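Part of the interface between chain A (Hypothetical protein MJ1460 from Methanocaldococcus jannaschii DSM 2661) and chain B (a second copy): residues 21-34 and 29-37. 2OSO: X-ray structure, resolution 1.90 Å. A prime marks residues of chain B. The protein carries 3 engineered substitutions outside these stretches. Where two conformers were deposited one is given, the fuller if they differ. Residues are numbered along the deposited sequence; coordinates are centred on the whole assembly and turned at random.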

# COMPACT_ATOMS: atom_id res chain seq x y z
N ILE A 21 12.78 -12.77 0.12
CA ILE A 21 12.63 -11.33 -0.20
C ILE A 21 11.55 -10.65 0.66
O ILE A 21 11.74 -9.52 1.17
CB ILE A 21 12.36 -11.14 -1.71
CG1 ILE A 21 13.58 -11.57 -2.51
CG2 ILE A 21 12.10 -9.69 -2.06
CD1 ILE A 21 13.54 -11.04 -3.94
N ILE A 22 10.43 -11.33 0.86
CA ILE A 22 9.35 -10.77 1.70
C ILE A 22 9.87 -10.57 3.09
O ILE A 22 9.72 -9.51 3.67
CB ILE A 22 8.09 -11.68 1.78
CG1 ILE A 22 7.39 -11.70 0.42
CG2 ILE A 22 7.09 -11.18 2.88
CD1 ILE A 22 6.49 -12.92 0.22
N LYS A 23 10.50 -11.61 3.63
CA LYS A 23 11.00 -11.52 5.00
C LYS A 23 12.06 -10.42 5.16
O LYS A 23 12.14 -9.81 6.21
CB LYS A 23 11.53 -12.87 5.47
CG LYS A 23 10.40 -13.89 5.78
CD LYS A 23 11.02 -15.16 6.41
CE LYS A 23 10.57 -16.45 5.77
NZ LYS A 23 11.70 -17.46 5.71
N GLU A 24 12.86 -10.17 4.13
CA GLU A 24 13.92 -9.15 4.21
C GLU A 24 13.49 -7.73 3.78
O GLU A 24 14.23 -6.75 3.98
CB GLU A 24 15.13 -9.57 3.38
CG GLU A 24 15.90 -10.70 4.00
CD GLU A 24 16.74 -10.24 5.17
OE1 GLU A 24 17.78 -9.57 4.91
OE2 GLU A 24 16.38 -10.55 6.34
N SER A 25 12.30 -7.61 3.22
CA SER A 25 11.81 -6.33 2.73
C SER A 25 11.55 -5.33 3.86
O SER A 25 11.36 -5.73 5.03
CB SER A 25 10.50 -6.57 1.95
OG SER A 25 9.42 -6.86 2.84
N LYS A 26 11.51 -4.03 3.53
CA LYS A 26 11.05 -3.02 4.50
C LYS A 26 9.56 -3.19 4.75
O LYS A 26 8.80 -3.51 3.86
CB LYS A 26 11.40 -1.58 4.07
CG LYS A 26 12.93 -1.43 3.79
CD LYS A 26 13.47 -0.03 3.79
CE LYS A 26 13.95 0.40 5.19
NZ LYS A 26 14.16 1.87 5.30
N LYS A 27 9.15 -3.02 6.00
CA LYS A 27 7.76 -3.11 6.36
C LYS A 27 7.20 -1.70 6.52
O LYS A 27 7.82 -0.85 7.16
CB LYS A 27 7.59 -3.91 7.65
CG LYS A 27 7.55 -5.42 7.45
CD LYS A 27 8.70 -5.96 6.62
CE LYS A 27 8.78 -7.49 6.63
NZ LYS A 27 9.54 -7.99 5.42
N ILE A 28 6.04 -1.47 5.91
CA ILE A 28 5.35 -0.18 5.99
C ILE A 28 4.17 -0.26 6.95
O ILE A 28 3.37 -1.20 6.85
CB ILE A 28 4.90 0.28 4.59
CG1 ILE A 28 4.61 1.77 4.57
CG2 ILE A 28 3.67 -0.47 4.06
CD1 ILE A 28 4.30 2.30 3.16
N PRO A 29 4.09 0.68 7.91
CA PRO A 29 2.89 0.82 8.77
C PRO A 29 1.56 0.96 7.99
O PRO A 29 1.45 1.79 7.06
CB PRO A 29 3.16 2.09 9.54
CG PRO A 29 4.62 2.27 9.53
CD PRO A 29 5.10 1.71 8.24
N MSE A 30 0.58 0.13 8.35
CA MSE A 30 -0.76 0.07 7.72
C MSE A 30 -1.43 1.41 7.40
O MSE A 30 -2.03 1.56 6.34
CB MSE A 30 -1.72 -0.80 8.57
CG MSE A 30 -3.00 -1.23 7.86
SE MSE A 30 -2.64 -2.62 6.53
CE MSE A 30 -4.22 -2.50 5.40
N PRO A 31 -1.34 2.41 8.30
CA PRO A 31 -1.95 3.74 7.96
C PRO A 31 -1.47 4.34 6.61
O PRO A 31 -2.27 4.99 5.91
CB PRO A 31 -1.58 4.61 9.16
CG PRO A 31 -1.42 3.61 10.29
CD PRO A 31 -0.73 2.44 9.64
N TYR A 32 -0.22 4.09 6.23
CA TYR A 32 0.34 4.60 5.00
C TYR A 32 -0.06 3.79 3.77
O TYR A 32 -0.19 4.32 2.67
CB TYR A 32 1.87 4.64 5.12
CG TYR A 32 2.35 5.64 6.15
CD1 TYR A 32 2.13 7.01 5.98
CD2 TYR A 32 3.07 5.22 7.27
CE1 TYR A 32 2.59 7.92 6.88
CE2 TYR A 32 3.53 6.15 8.19
CZ TYR A 32 3.28 7.48 8.00
OH TYR A 32 3.73 8.41 8.88
N PHE A 33 -0.26 2.49 3.98
CA PHE A 33 -0.82 1.60 2.98
C PHE A 33 -2.26 2.07 2.70
O PHE A 33 -2.63 2.25 1.58
CB PHE A 33 -0.77 0.16 3.50
CG PHE A 33 -1.34 -0.86 2.54
CD1 PHE A 33 -2.70 -1.10 2.49
CD2 PHE A 33 -0.51 -1.62 1.77
CE1 PHE A 33 -3.21 -2.05 1.63
CE2 PHE A 33 -1.05 -2.59 0.89
CZ PHE A 33 -2.38 -2.77 0.82
N GLY A 34 -3.05 2.37 3.72
CA GLY A 34 -4.35 2.89 3.47
C GLY A 34 -4.42 4.25 2.84
O GLY A 34 -5.32 4.52 2.07
N PRO B 29 4.93 -5.87 4.59
CA PRO B 29 6.08 -5.97 3.65
C PRO B 29 5.87 -5.23 2.30
O PRO B 29 4.82 -5.40 1.64
CB PRO B 29 6.17 -7.46 3.39
CG PRO B 29 5.54 -8.12 4.55
CD PRO B 29 4.45 -7.21 5.01
N MSE B 30 6.85 -4.40 1.94
CA MSE B 30 6.85 -3.57 0.72
C MSE B 30 6.36 -4.25 -0.57
O MSE B 30 5.64 -3.63 -1.35
CB MSE B 30 8.25 -2.96 0.48
CG MSE B 30 8.29 -1.81 -0.53
SE MSE B 30 7.51 -0.18 0.21
CE MSE B 30 7.11 0.83 -1.40
N PRO B 31 6.74 -5.51 -0.82
CA PRO B 31 6.21 -6.19 -2.05
C PRO B 31 4.66 -6.18 -2.18
O PRO B 31 4.14 -6.06 -3.31
CB PRO B 31 6.78 -7.60 -1.95
CG PRO B 31 8.04 -7.42 -1.12
CD PRO B 31 7.63 -6.41 -0.07
N TYR B 32 3.95 -6.23 -1.06
CA TYR B 32 2.50 -6.24 -1.06
C TYR B 32 1.90 -4.84 -1.23
O TYR B 32 0.82 -4.68 -1.80
CB TYR B 32 2.01 -6.87 0.24
CG TYR B 32 2.35 -8.34 0.35
CD1 TYR B 32 1.80 -9.27 -0.54
CD2 TYR B 32 3.17 -8.81 1.38
CE1 TYR B 32 2.07 -10.60 -0.43
CE2 TYR B 32 3.45 -10.16 1.48
CZ TYR B 32 2.91 -11.04 0.57
OH TYR B 32 3.16 -12.37 0.66
N PHE B 33 2.61 -3.84 -0.72
CA PHE B 33 2.29 -2.45 -0.94
C PHE B 33 2.43 -2.18 -2.45
O PHE B 33 1.56 -1.64 -3.06
CB PHE B 33 3.22 -1.57 -0.10
CG PHE B 33 2.99 -0.09 -0.26
CD1 PHE B 33 3.55 0.61 -1.31
CD2 PHE B 33 2.28 0.61 0.68
CE1 PHE B 33 3.35 1.97 -1.44
CE2 PHE B 33 2.08 2.00 0.54
CZ PHE B 33 2.59 2.65 -0.52
N GLY B 34 3.51 -2.63 -3.09
CA GLY B 34 3.60 -2.47 -4.49
C GLY B 34 2.61 -3.21 -5.33
O GLY B 34 2.21 -2.73 -6.38
N LEU B 35 2.25 -4.40 -4.91
CA LEU B 35 1.25 -5.22 -5.60
C LEU B 35 -0.09 -4.53 -5.64
O LEU B 35 -0.80 -4.60 -6.64
CB LEU B 35 1.12 -6.60 -4.91
CG LEU B 35 0.12 -7.54 -5.63
CD1 LEU B 35 0.54 -7.81 -7.05
CD2 LEU B 35 -0.17 -8.84 -4.92
N PHE B 36 -0.42 -3.84 -4.57
CA PHE B 36 -1.64 -3.03 -4.53
C PHE B 36 -1.70 -2.00 -5.67
O PHE B 36 -2.71 -1.87 -6.37
CB PHE B 36 -1.73 -2.36 -3.18
CG PHE B 36 -3.06 -1.69 -2.93
CD1 PHE B 36 -4.12 -2.43 -2.47
CD2 PHE B 36 -3.22 -0.34 -3.17
CE1 PHE B 36 -5.36 -1.84 -2.25
CE2 PHE B 36 -4.47 0.28 -2.97
CZ PHE B 36 -5.53 -0.49 -2.48
N ALA B 37 -0.60 -1.28 -5.84
CA ALA B 37 -0.52 -0.26 -6.81
C ALA B 37 -0.61 -0.92 -8.20
O ALA B 37 -1.23 -0.41 -9.11
CB ALA B 37 0.83 0.52 -6.64

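The apolar centre of this contact is built from phenylalanine rings. Phe33 and Phe33′ meet where the two copies of the same helix come together, with their CA atoms 6.4 Å apart. Phe33 CD2 lies 3.7 Å from Phe33′ CD2. The two ring planes are inclined at 71° and their centroids are 6.0 Å apart, an oblique pairing. Phe33 also packs on Phe36′, one helical turn further along chain B. Phe33 CZ approaches Phe36′ CD1 to 3.7 Å, and Phe33 CE1 lies over one face of the Phe36′ ring. Both Phe33 side chains leave the backbone sideways in the t rotamer, and their ends then come nearer the partner. This lets each ring reach across although the helix axes stay 11.2 Å apart at closest approach. The axes run in nearly the same direction, 13° from parallel.

The edge of each Phe33 ring meets a carbonyl of the other chain. Phe33 CE2 is 3.9 Å from Tyr32′ O, and Phe33′ CE2 is 3.9 Å from Tyr32 O. The slightly positive ring hydrogens suit such a position. Ile28 points toward chain B and places its CD1 3.4 Å from Phe33′ CE2, a close apolar contact.

Further out, Ile22 packs against Pro29′ and Tyr32′. Ile22 CG2 is 3.8 Å from Pro29′ CG and 4.0 Å from Tyr32′ CE2. Ile22 CD1 comes within 3.4 Å of Tyr32′ OH. Pro29′ is buried, and its ring gives Ile22 an apolar surface to pack against.

The backbones meet beside this cluster. Lys27 and Pro29′ form an antiparallel, non-hydrogen-bonded bridge pair, with CA atoms 4.3 Å apart. In such a pair the bonds come from the flanking residues, and here one is present: Met30′ N donates to Lys26 O at 2.9 Å, with an angle of 155°. Met30′ is selenomethionine, but this bond uses its main chain.

The polar edge lies where helix 21-24 gives way to the strand. Ser25 points toward chain B, yet its hydroxyl donates within its own chain, from Ser25 OG to Ile22 O at 2.8 Å. The same oxygen, Ser25 OG, packs 3.4 Å from Pro29′ CB and 3.4 Å from Pro31′ CD. Lys27 folds back over this turn. Lys27 NZ donates to Ser25 O at 2.9 Å and weakly to Lys23 O at 3.3 Å. The aliphatic part of Lys27 faces the partner, with Lys27 CE 3.9 Å from Pro29′ CG. Together the stretches bury 652 Å², counting both sides.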